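Local coordinates for protein putative oxidoreductase (Bacteroides fragilis NCTC 9343, PDB 3EOF) that binds flavin mononucleotide and is probably an oxidoreductase of the nitroreductase family, its substrate not established, at residues M3-N8 with A121-L126; L112-F117 with I128-T133; T31-S36 with Q42-V47. All blocks are in the same frame, centred on the assembly; numbering follows the deposited sequence.

Contact 1. Residues M3-N8 with A121-L126; sequences MDTVKN and AEEAGL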
loop_
_atom_site.group_PDB
_atom_site.type_symbol
_atom_site.label_atom_id
_atom_site.label_comp_id
_atom_site.label_asym_id
_atom_site.label_seq_id
_atom_site.Cartn_x
_atom_site.Cartn_y
_atom_site.Cartn_z
HETATM N N MSE A 3 -4.645 -16.010 9.744
HETATM C CA MSE A 3 -5.949 -15.374 9.865
HETATM C C MSE A 3 -6.346 -15.093 11.318
HETATM O O MSE A 3 -6.863 -14.033 11.630
HETATM C CB MSE A 3 -7.039 -16.168 9.172
HETATM C CG MSE A 3 -8.290 -15.343 9.141
HETATM SE SE MSE A 3 -9.361 -15.751 7.697
HETATM C CE MSE A 3 -9.799 -17.590 8.437
ATOM N N ASP A 4 -6.079 -16.037 12.203
ATOM C CA ASP A 4 -6.386 -15.850 13.616
ATOM C C ASP A 4 -5.440 -14.761 14.132
ATOM O O ASP A 4 -5.844 -13.889 14.887
ATOM C CB ASP A 4 -6.232 -17.192 14.355
ATOM C CG ASP A 4 -6.780 -18.378 13.518
ATOM O OD1 ASP A 4 -7.944 -18.321 13.024
ATOM O OD2 ASP A 4 -6.012 -19.337 13.308
ATOM N N THR A 5 -4.193 -14.779 13.672
ATOM C CA THR A 5 -3.245 -13.731 14.022
ATOM C C THR A 5 -3.736 -12.373 13.570
ATOM O O THR A 5 -3.657 -11.421 14.347
ATOM C CB THR A 5 -1.850 -13.942 13.409
ATOM O OG1 THR A 5 -1.378 -15.225 13.800
ATOM C CG2 THR A 5 -0.870 -12.861 13.905
ATOM N N VAL A 6 -4.232 -12.277 12.332
ATOM C CA VAL A 6 -4.721 -10.985 11.848
ATOM C C VAL A 6 -6.014 -10.582 12.579
ATOM O O VAL A 6 -6.189 -9.417 12.932
ATOM C CB VAL A 6 -4.882 -10.921 10.302
ATOM C CG1 VAL A 6 -5.399 -9.548 9.870
ATOM C CG2 VAL A 6 -3.546 -11.140 9.644
ATOM N N LYS A 7 -6.892 -11.537 12.830
ATOM C CA LYS A 7 -8.162 -11.262 13.494
ATOM C C LYS A 7 -7.908 -10.588 14.842
ATOM O O LYS A 7 -8.629 -9.674 15.246
ATOM C CB LYS A 7 -8.969 -12.571 13.703
ATOM C CG LYS A 7 -9.665 -13.083 12.434
ATOM C CD LYS A 7 -10.473 -14.396 12.582
ATOM C CE LYS A 7 -11.348 -14.644 11.313
ATOM N NZ LYS A 7 -12.322 -15.789 11.409
ATOM N N ASN A 8 -6.858 -11.058 15.513
ATOM C CA ASN A 8 -6.474 -10.608 16.850
ATOM C C ASN A 8 -5.326 -9.650 16.921
ATOM O O ASN A 8 -4.815 -9.400 18.002
ATOM C CB ASN A 8 -6.162 -11.852 17.672
ATOM C CG ASN A 8 -7.397 -12.648 17.907
ATOM O OD1 ASN A 8 -8.375 -12.121 18.434
ATOM N ND2 ASN A 8 -7.395 -13.895 17.478
ATOM N N ALA A 121 5.890 -10.403 10.477
ATOM C CA ALA A 121 6.487 -10.009 11.733
ATOM C C ALA A 121 5.550 -10.360 12.883
ATOM O O ALA A 121 5.922 -11.021 13.842
ATOM C CB ALA A 121 6.826 -8.493 11.697
ATOM N N GLU A 122 4.296 -9.978 12.762
ATOM C CA GLU A 122 3.309 -10.328 13.789
ATOM C C GLU A 122 3.120 -11.828 13.938
ATOM O O GLU A 122 2.979 -12.324 15.047
ATOM C CB GLU A 122 2.005 -9.613 13.534
ATOM C CG GLU A 122 2.124 -8.103 13.768
ATOM C CD GLU A 122 0.841 -7.341 13.411
ATOM O OE1 GLU A 122 -0.029 -7.907 12.729
ATOM O OE2 GLU A 122 0.708 -6.178 13.802
ATOM N N GLU A 123 3.177 -12.557 12.840
ATOM C CA GLU A 123 3.084 -14.007 12.880
ATOM C C GLU A 123 4.289 -14.587 13.638
ATOM O O GLU A 123 4.147 -15.607 14.327
ATOM C CB GLU A 123 3.028 -14.579 11.461
ATOM C CG GLU A 123 2.596 -16.057 11.370
ATOM C CD GLU A 123 1.167 -16.293 11.860
ATOM O OE1 GLU A 123 0.446 -15.308 12.091
ATOM O OE2 GLU A 123 0.750 -17.466 11.995
ATOM N N ALA A 124 5.455 -13.934 13.498
ATOM C CA ALA A 124 6.683 -14.298 14.209
ATOM C C ALA A 124 6.681 -13.809 15.678
ATOM O O ALA A 124 7.670 -13.952 16.380
ATOM C CB ALA A 124 7.915 -13.762 13.479
ATOM N N GLY A 125 5.585 -13.259 16.166
ATOM C CA GLY A 125 5.538 -12.863 17.576
ATOM C C GLY A 125 6.015 -11.439 17.831
ATOM O O GLY A 125 6.137 -11.017 18.959
ATOM N N LEU A 126 6.296 -10.686 16.787
ATOM C CA LEU A 126 6.718 -9.286 16.987
ATOM C C LEU A 126 5.512 -8.325 16.972
ATOM O O LEU A 126 4.394 -8.691 16.623
ATOM C CB LEU A 126 7.725 -8.895 15.924
ATOM C CG LEU A 126 9.043 -9.662 15.819
ATOM C CD1 LEU A 126 9.663 -9.558 14.405
ATOM C CD2 LEU A 126 10.036 -9.225 16.866
#
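Thr5 holds its methyl CG2 anti to the backbone N and its OG1 beside that N (chi1 -56°), while Glu123 CG stands anti to the backbone N and the chain then bends at chi2 (64°); together these torsions carry the hydroxyl and the carboxylate into the gap between two helices. Thr5 OG1 lies 2.5 Å from Glu123 OE1, placed as a hydrogen bond but doubtful in detail: the distance is very short, and the carbonyl O of Gly1 also lies within bonding reach of the same hydroxyl proton. The other carboxylate oxygen, Glu123 OE2, stays 3.6 Å from Thr5 OG1, so the approach is through one oxygen. Beside this polar pair, Thr5 CG2 sits 4.1 Å from the backbone O of Glu122. The contact joins the N-terminal helix 2-7 to the C-terminal end of helix 100-123, whose last helical residue is Glu123 and which closes in a Schellman motif: Leu126 N bonds to Ala121 O at 3.0 Å and Gly125 N to Glu122 O, with Gly125 at positive phi (89°). The setting is partly exposed. Glu122 OE2 forms a salt bridge with Arg9, an FMN-binding residue.

Contact 2. Residues L112-F117 with I128-T133; sequences LVAQTF and ICYLGT. With FMN (flavin mononucleotide), chain C.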
loop_
_atom_site.group_PDB
_atom_site.type_symbol
_atom_site.label_atom_id
_atom_site.label_comp_id
_atom_site.label_asym_id
_atom_site.label_seq_id
_atom_site.Cartn_x
_atom_site.Cartn_y
_atom_site.Cartn_z
ATOM N N LEU A 112 2.800 -2.765 -0.328
ATOM C CA LEU A 112 2.531 -4.233 -0.354
ATOM C C LEU A 112 3.575 -5.009 0.409
ATOM O O LEU A 112 3.260 -5.919 1.156
ATOM C CB LEU A 112 2.456 -4.704 -1.795
ATOM C CG LEU A 112 1.092 -4.698 -2.473
ATOM C CD1 LEU A 112 0.119 -3.593 -2.129
ATOM C CD2 LEU A 112 1.316 -4.759 -3.951
ATOM N N VAL A 113 4.843 -4.656 0.196
ATOM C CA VAL A 113 5.944 -5.237 0.971
ATOM C C VAL A 113 5.817 -4.930 2.467
ATOM O O VAL A 113 5.931 -5.818 3.315
ATOM C CB VAL A 113 7.344 -4.731 0.466
ATOM C CG1 VAL A 113 8.419 -5.079 1.424
ATOM C CG2 VAL A 113 7.647 -5.275 -0.886
ATOM N N ALA A 114 5.611 -3.659 2.796
ATOM C CA ALA A 114 5.541 -3.240 4.168
ATOM C C ALA A 114 4.524 -3.965 4.947
ATOM O O ALA A 114 4.787 -4.394 6.079
ATOM C CB ALA A 114 5.314 -1.712 4.268
ATOM N N GLN A 115 3.346 -4.109 4.361
ATOM C CA GLN A 115 2.269 -4.842 5.012
ATOM C C GLN A 115 2.486 -6.353 4.983
ATOM O O GLN A 115 2.062 -7.027 5.899
ATOM C CB GLN A 115 0.938 -4.477 4.396
ATOM C CG GLN A 115 -0.254 -5.091 5.083
ATOM C CD GLN A 115 -0.343 -4.786 6.576
ATOM O OE1 GLN A 115 0.006 -3.710 7.059
ATOM N NE2 GLN A 115 -0.855 -5.736 7.295
ATOM N N THR A 116 3.166 -6.895 3.979
ATOM C CA THR A 116 3.480 -8.337 3.984
ATOM C C THR A 116 4.443 -8.542 5.141
ATOM O O THR A 116 4.262 -9.426 5.958
ATOM C CB THR A 116 4.039 -8.858 2.641
ATOM O OG1 THR A 116 3.118 -8.554 1.586
ATOM C CG2 THR A 116 4.227 -10.357 2.693
ATOM N N PHE A 117 5.435 -7.674 5.247
ATOM C CA PHE A 117 6.379 -7.733 6.359
ATOM C C PHE A 117 5.680 -7.660 7.704
ATOM O O PHE A 117 5.915 -8.520 8.541
ATOM C CB PHE A 117 7.420 -6.607 6.286
ATOM C CG PHE A 117 8.238 -6.502 7.523
ATOM C CD1 PHE A 117 9.297 -7.365 7.742
ATOM C CD2 PHE A 117 7.908 -5.568 8.512
ATOM C CE1 PHE A 117 10.014 -7.304 8.943
ATOM C CE2 PHE A 117 8.604 -5.512 9.700
ATOM C CZ PHE A 117 9.659 -6.362 9.920
ATOM N N ILE A 128 4.380 -4.378 15.729
ATOM C CA ILE A 128 4.740 -3.339 14.804
ATOM C C ILE A 128 3.804 -2.126 15.007
ATOM O O ILE A 128 2.742 -2.212 15.605
ATOM C CB ILE A 128 4.648 -3.846 13.325
ATOM C CG1 ILE A 128 3.196 -4.120 12.916
ATOM C CG2 ILE A 128 5.521 -5.154 13.093
ATOM C CD1 ILE A 128 2.372 -2.916 12.453
ATOM N N CYS A 129 4.238 -1.006 14.462
ATOM C CA CYS A 129 3.492 0.232 14.458
ATOM C C CYS A 129 3.954 1.011 13.242
ATOM O O CYS A 129 5.153 1.167 13.011
ATOM C CB CYS A 129 3.757 1.054 15.708
ATOM S SG CYS A 129 2.763 2.536 15.778
ATOM N N TYR A 130 3.014 1.467 12.430
ATOM C CA TYR A 130 3.353 2.285 11.296
ATOM C C TYR A 130 3.453 3.698 11.807
ATOM O O TYR A 130 2.738 4.051 12.731
ATOM C CB TYR A 130 2.251 2.240 10.261
ATOM C CG TYR A 130 2.199 0.979 9.373
ATOM C CD1 TYR A 130 2.869 0.949 8.169
ATOM C CD2 TYR A 130 1.439 -0.102 9.701
ATOM C CE1 TYR A 130 2.788 -0.144 7.309
ATOM C CE2 TYR A 130 1.366 -1.225 8.845
ATOM C CZ TYR A 130 2.063 -1.203 7.628
ATOM O OH TYR A 130 2.068 -2.252 6.716
ATOM N N LEU A 131 4.340 4.490 11.219
ATOM C CA LEU A 131 4.430 5.907 11.534
ATOM C C LEU A 131 3.964 6.647 10.236
ATOM O O LEU A 131 4.591 6.537 9.104
ATOM C CB LEU A 131 5.827 6.329 11.996
ATOM C CG LEU A 131 6.584 5.440 12.998
ATOM C CD1 LEU A 131 8.056 5.862 13.044
ATOM C CD2 LEU A 131 5.938 5.417 14.407
ATOM N N GLY A 132 2.851 7.375 10.420
ATOM C CA GLY A 132 2.222 8.183 9.364
ATOM C C GLY A 132 2.966 9.482 9.163
ATOM O O GLY A 132 2.789 10.217 8.155
ATOM N N THR A 133 3.845 9.753 10.116
ATOM C CA THR A 133 4.678 10.946 10.081
ATOM C C THR A 133 5.687 10.962 8.927
ATOM O O THR A 133 6.285 12.005 8.612
ATOM C CB THR A 133 5.364 11.095 11.419
ATOM O OG1 THR A 133 5.857 9.805 11.837
ATOM C CG2 THR A 133 4.346 11.575 12.433
HETATM N N1 FMN C . 0.155 4.870 15.183
HETATM C C2 FMN C . 0.834 5.829 15.944
HETATM O O2 FMN C . 0.903 5.731 17.179
HETATM N N3 FMN C . 1.423 6.940 15.336
HETATM C C4 FMN C . 1.371 7.154 13.944
HETATM O O4 FMN C . 2.251 7.919 13.393
HETATM C C4A FMN C . 0.655 6.173 13.190
HETATM N N5 FMN C . 0.551 6.315 11.813
HETATM C C5A FMN C . -0.089 5.368 11.028
HETATM C C6 FMN C . -0.123 5.590 9.644
HETATM C C7 FMN C . -0.755 4.697 8.799
HETATM C C7M FMN C . -0.774 5.013 7.330
HETATM C C8 FMN C . -1.374 3.570 9.334
HETATM C C8M FMN C . -1.836 2.507 8.394
HETATM C C9 FMN C . -1.345 3.338 10.727
HETATM C C9A FMN C . -0.699 4.237 11.614
HETATM N N10 FMN C . -0.629 4.081 13.022
HETATM C C10 FMN C . 0.046 5.039 13.799
HETATM C "C1'" FMN C . -1.331 2.939 13.753
HETATM C "C2'" FMN C . -2.826 3.225 13.793
HETATM O "O2'" FMN C . -3.053 4.308 14.705
HETATM C "C3'" FMN C . -3.627 1.976 14.101
HETATM O "O3'" FMN C . -3.543 0.989 13.056
HETATM C "C4'" FMN C . -5.110 2.279 14.358
HETATM O "O4'" FMN C . -5.275 2.986 15.571
HETATM C "C5'" FMN C . -5.865 0.992 14.541
HETATM O "O5'" FMN C . -5.145 0.304 15.566
HETATM P P FMN C . -4.702 -1.257 15.399
HETATM O O1P FMN C . -3.677 -1.414 14.257
HETATM O O2P FMN C . -5.937 -2.054 15.064
HETATM O O3P FMN C . -4.224 -1.664 16.801
#
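Segment 112-117 is helical throughout and faces strand residues 128-131 at a distance, the nearest CA atoms being those of Ala114 and Tyr130 at 9.3 Å, so a long side chain has to span the gap. Tyr130 does this. With CG anti to its carbonyl carbon (chi1 -78°), the ring reaches the helix and its hydroxyl donates to Gln115 OE1, the OH to OE1 distance being 2.5 Å. The two side chains meet at about a right angle; the amide and ring planes are nearly coplanar (19°), and OE1 lies at the ring edge, near its plane. The donor is tilted 32° from the amide carbonyl plane. The same OH lies against the helix backbone, 3.1 Å from Gln115 CA, and Ala114 CB comes to the edge of the ring, 4.3 Å from Tyr130 CE1. All three residues are buried.

Residues 129-132 line one part of the flavin site. Gly132 N lies 3.1 Å from FMN O4 in a hydrogen bond and makes a weaker one to N5, while Tyr130 O approaches FMN C4A at 3.0 Å. Tyr130 CB also packs 3.8 Å from FMN C9, so one residue touches the isoalloxazine at its base and helix 100-123 at its hydroxyl. Thr37 N of the second subunit also bonds this cofactor, as expected for the dimer-interface flavin site of nitroreductases.

On the same helix, Phe117 packs on Leu28, Leu29 and Ser32 of helix 22-32 and, with Val113, on Phe77 of strand 73-80. Strand 127-131 is an outer strand of the chain's antiparallel sheet, and its Cys129 and Leu131 pair through their backbones with Thr158 and Thr156 of strand 151-160.

Contact 3. Residues T31-S36 with Q42-V47; sequences TSFRAS and QLYSVV. With FMN (flavin mononucleotide), chain D.
Tyr44 OH is gripped by a side-chain amide and a water. Gln42 NE2 donates to Tyr44 OH at 2.8 Å, nearly straight (164°) and with the hydroxyl close to the amide plane. The water lies 2.6 Å from Tyr44 OH, the direction of that bond being undecided. It is also within bonding distance of two carbonyls of the other segment, 2.9 Å from Phe33 O and 2.7 Å from Ala35 O. It thus bridges the strand residue to the type I beta turn Ser32-Ala35 at the end of the helical segment.

Phe33 supplies the apolar half. Its CD1 touches Tyr44 CE1 at 3.6 Å, and the two rings lie oblique to each other, with centroids 5.5 Å apart and planes at 39°. Tyr44 CG lies between the backbone N and the carbonyl carbon (chi1 46°), which turns the ring across to Phe33. Farther along the strand, Val46 CG2 meets the edge of the Phe33 ring, 3.7 Å from CE1. Nearer the backbone, the amide of Gln42 also comes against this residue, its NE2 lying 3.7 Å from Phe33 CB.

The turn also lines a cofactor site: Ser36 belongs to the FMN pocket, and Arg171 of the second subunit, which binds the same flavin, donates to both Phe33 O and Ala35 O. Tyr44 rests on Thr110 and Val113 of helix 100-123, while Val46 lies on Leu75 and Phe77 of the neighbouring strand 73-80. At its outer side, strand 44-49 pairs in parallel with a strand of the second subunit, carrying the sheet across the interface.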
loop_
_atom_site.group_PDB
_atom_site.type_symbol
_atom_site.label_atom_id
_atom_site.label_comp_id
_atom_site.label_asym_id
_atom_site.label_seq_id
_atom_site.Cartn_x
_atom_site.Cartn_y
_atom_site.Cartn_z
ATOM N N THR A 31 11.162 -12.606 2.740
ATOM C CA THR A 31 9.833 -13.168 2.483
ATOM C C THR A 31 8.865 -12.042 2.126
ATOM O O THR A 31 8.094 -12.156 1.198
ATOM C CB THR A 31 9.300 -14.030 3.662
ATOM O OG1 THR A 31 10.269 -15.023 4.055
ATOM C CG2 THR A 31 8.038 -14.748 3.253
ATOM N N SER A 32 8.917 -10.920 2.813
ATOM C CA SER A 32 8.008 -9.844 2.451
ATOM C C SER A 32 8.180 -9.452 0.986
ATOM O O SER A 32 7.210 -9.113 0.316
ATOM C CB SER A 32 8.174 -8.644 3.373
ATOM O OG SER A 32 9.339 -7.917 3.062
ATOM N N PHE A 33 9.407 -9.559 0.474
ATOM C CA PHE A 33 9.702 -9.137 -0.890
ATOM C C PHE A 33 9.064 -10.054 -1.924
ATOM O O PHE A 33 9.058 -9.725 -3.095
ATOM C CB PHE A 33 11.205 -8.981 -1.170
ATOM C CG PHE A 33 11.943 -8.062 -0.228
ATOM C CD1 PHE A 33 11.307 -7.038 0.439
ATOM C CD2 PHE A 33 13.320 -8.217 -0.045
ATOM C CE1 PHE A 33 12.019 -6.184 1.280
ATOM C CE2 PHE A 33 14.004 -7.403 0.795
ATOM C CZ PHE A 33 13.350 -6.380 1.473
ATOM N N ARG A 34 8.502 -11.175 -1.486
ATOM C CA ARG A 34 7.685 -12.027 -2.346
ATOM C C ARG A 34 6.290 -11.434 -2.633
ATOM O O ARG A 34 5.539 -12.015 -3.386
ATOM C CB ARG A 34 7.559 -13.451 -1.750
ATOM C CG ARG A 34 8.819 -14.263 -1.919
ATOM C CD ARG A 34 8.907 -14.551 -3.365
ATOM N NE ARG A 34 10.146 -15.152 -3.801
ATOM C CZ ARG A 34 10.380 -15.415 -5.082
ATOM N NH1 ARG A 34 9.441 -15.139 -6.007
ATOM N NH2 ARG A 34 11.541 -15.943 -5.438
ATOM N N ALA A 35 5.956 -10.294 -2.024
ATOM C CA ALA A 35 4.714 -9.562 -2.286
ATOM C C ALA A 35 4.687 -9.263 -3.775
ATOM O O ALA A 35 5.746 -9.183 -4.445
ATOM C CB ALA A 35 4.674 -8.225 -1.477
ATOM N N SER A 36 3.483 -9.106 -4.309
ATOM C CA SER A 36 3.312 -8.791 -5.719
ATOM C C SER A 36 4.019 -7.524 -5.966
ATOM O O SER A 36 4.056 -6.641 -5.079
ATOM C CB SER A 36 1.850 -8.632 -6.062
ATOM O OG SER A 36 1.209 -9.849 -5.864
ATOM N N GLN A 42 10.174 -4.805 -8.377
ATOM C CA GLN A 42 10.536 -4.511 -6.988
ATOM C C GLN A 42 10.922 -3.069 -6.843
ATOM O O GLN A 42 12.079 -2.752 -6.641
ATOM C CB GLN A 42 11.667 -5.402 -6.471
ATOM C CG GLN A 42 11.312 -6.838 -6.538
ATOM C CD GLN A 42 12.323 -7.700 -5.870
ATOM O OE1 GLN A 42 13.158 -8.306 -6.553
ATOM N NE2 GLN A 42 12.258 -7.796 -4.535
ATOM N N LEU A 43 9.928 -2.202 -6.862
ATOM C CA LEU A 43 10.175 -0.756 -6.835
ATOM C C LEU A 43 10.268 -0.108 -5.449
ATOM O O LEU A 43 9.617 0.935 -5.154
ATOM C CB LEU A 43 9.072 -0.092 -7.662
ATOM C CG LEU A 43 8.906 -0.578 -9.097
ATOM C CD1 LEU A 43 7.565 -0.073 -9.688
ATOM C CD2 LEU A 43 10.085 -0.183 -9.924
ATOM N N TYR A 44 11.139 -0.687 -4.629
ATOM C CA TYR A 44 11.288 -0.285 -3.253
ATOM C C TYR A 44 12.658 -0.613 -2.726
ATOM O O TYR A 44 13.390 -1.447 -3.277
ATOM C CB TYR A 44 10.257 -1.038 -2.375
ATOM C CG TYR A 44 10.162 -2.533 -2.659
ATOM C CD1 TYR A 44 11.052 -3.422 -2.090
ATOM C CD2 TYR A 44 9.215 -3.051 -3.531
ATOM C CE1 TYR A 44 10.987 -4.782 -2.359
ATOM C CE2 TYR A 44 9.163 -4.428 -3.819
ATOM C CZ TYR A 44 10.044 -5.273 -3.202
ATOM O OH TYR A 44 10.008 -6.631 -3.421
ATOM N N SER A 45 12.996 0.075 -1.649
ATOM C CA SER A 45 14.169 -0.194 -0.864
ATOM C C SER A 45 13.677 -0.054 0.553
ATOM O O SER A 45 12.704 0.630 0.807
ATOM C CB SER A 45 15.283 0.809 -1.130
ATOM O OG SER A 45 15.902 0.504 -2.359
ATOM N N VAL A 46 14.364 -0.723 1.455
ATOM C CA VAL A 46 14.077 -0.700 2.872
ATOM C C VAL A 46 15.346 -0.270 3.590
ATOM O O VAL A 46 16.397 -0.970 3.540
ATOM C CB VAL A 46 13.661 -2.112 3.398
ATOM C CG1 VAL A 46 13.241 -2.019 4.916
ATOM C CG2 VAL A 46 12.545 -2.743 2.522
ATOM N N VAL A 47 15.284 0.880 4.260
ATOM C CA VAL A 47 16.366 1.289 5.101
ATOM C C VAL A 47 16.093 0.725 6.498
ATOM O O VAL A 47 15.034 0.973 7.102
ATOM C CB VAL A 47 16.551 2.813 5.161
ATOM C CG1 VAL A 47 17.725 3.115 6.014
ATOM C CG2 VAL A 47 16.754 3.365 3.769
HETATM N N1 FMN D . -0.166 -8.740 -13.129
HETATM C C2 FMN D . -0.861 -8.780 -14.341
HETATM O O2 FMN D . -0.949 -9.817 -15.024
HETATM N N3 FMN D . -1.435 -7.624 -14.846
HETATM C C4 FMN D . -1.382 -6.409 -14.162
HETATM O O4 FMN D . -2.283 -5.594 -14.448
HETATM C C4A FMN D . -0.681 -6.352 -12.928
HETATM N N5 FMN D . -0.579 -5.157 -12.191
HETATM C C5A FMN D . 0.082 -5.118 -10.952
HETATM C C6 FMN D . 0.165 -3.915 -10.235
HETATM C C7 FMN D . 0.800 -3.832 -8.991
HETATM C C7M FMN D . 0.221 -2.857 -7.985
HETATM C C8 FMN D . 1.400 -4.996 -8.491
HETATM C C8M FMN D . 1.746 -5.037 -7.043
HETATM C C9 FMN D . 1.344 -6.198 -9.195
HETATM C C9A FMN D . 0.681 -6.294 -10.440
HETATM N N10 FMN D . 0.581 -7.500 -11.178
HETATM C C10 FMN D . -0.076 -7.534 -12.414
HETATM C "C1'" FMN D . 1.268 -8.754 -10.734
HETATM C "C2'" FMN D . 2.759 -8.620 -11.022
HETATM O "O2'" FMN D . 2.993 -8.550 -12.419
HETATM C "C3'" FMN D . 3.480 -9.789 -10.336
HETATM O "O3'" FMN D . 3.384 -9.622 -8.934
HETATM C "C4'" FMN D . 4.943 -9.937 -10.752
HETATM O "O4'" FMN D . 5.023 -10.574 -12.017
HETATM C "C5'" FMN D . 5.711 -10.805 -9.779
HETATM O "O5'" FMN D . 5.062 -12.052 -9.788
HETATM P P FMN D . 4.620 -12.870 -8.451
HETATM O O1P FMN D . 5.829 -13.065 -7.572
HETATM O O2P FMN D . 4.137 -14.237 -8.894
HETATM O O3P FMN D . 3.528 -12.069 -7.753
HETATM O O HOH W 1 7.587 -7.322 -3.852
#

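Contacts 1 and 2 share helix 100-123, with centres about 14 Å apart, and touch where Ala121 and Glu122 pack on Ile128. Contacts 2 and 3, centres about 12 Å apart, meet directly, Val113 packing on Tyr44 and Ser32; contacts 1 and 3 have centres about 20 Å apart and nearest atoms about 8 Å apart. Along the chain, contact 3 is nested inside the loop closed by contact 1 and ends before contact 2 opens, whereas contacts 1 and 2 interleave. Contacts 2 and 3 reach opposite outer strands of the chain's four-stranded sheet, 127-131 and 44-49. Contact 2 touches one flavin through 129-132 and the other through Leu112, sharing that site with Ser36 of contact 3; one subunit thus serves both sites.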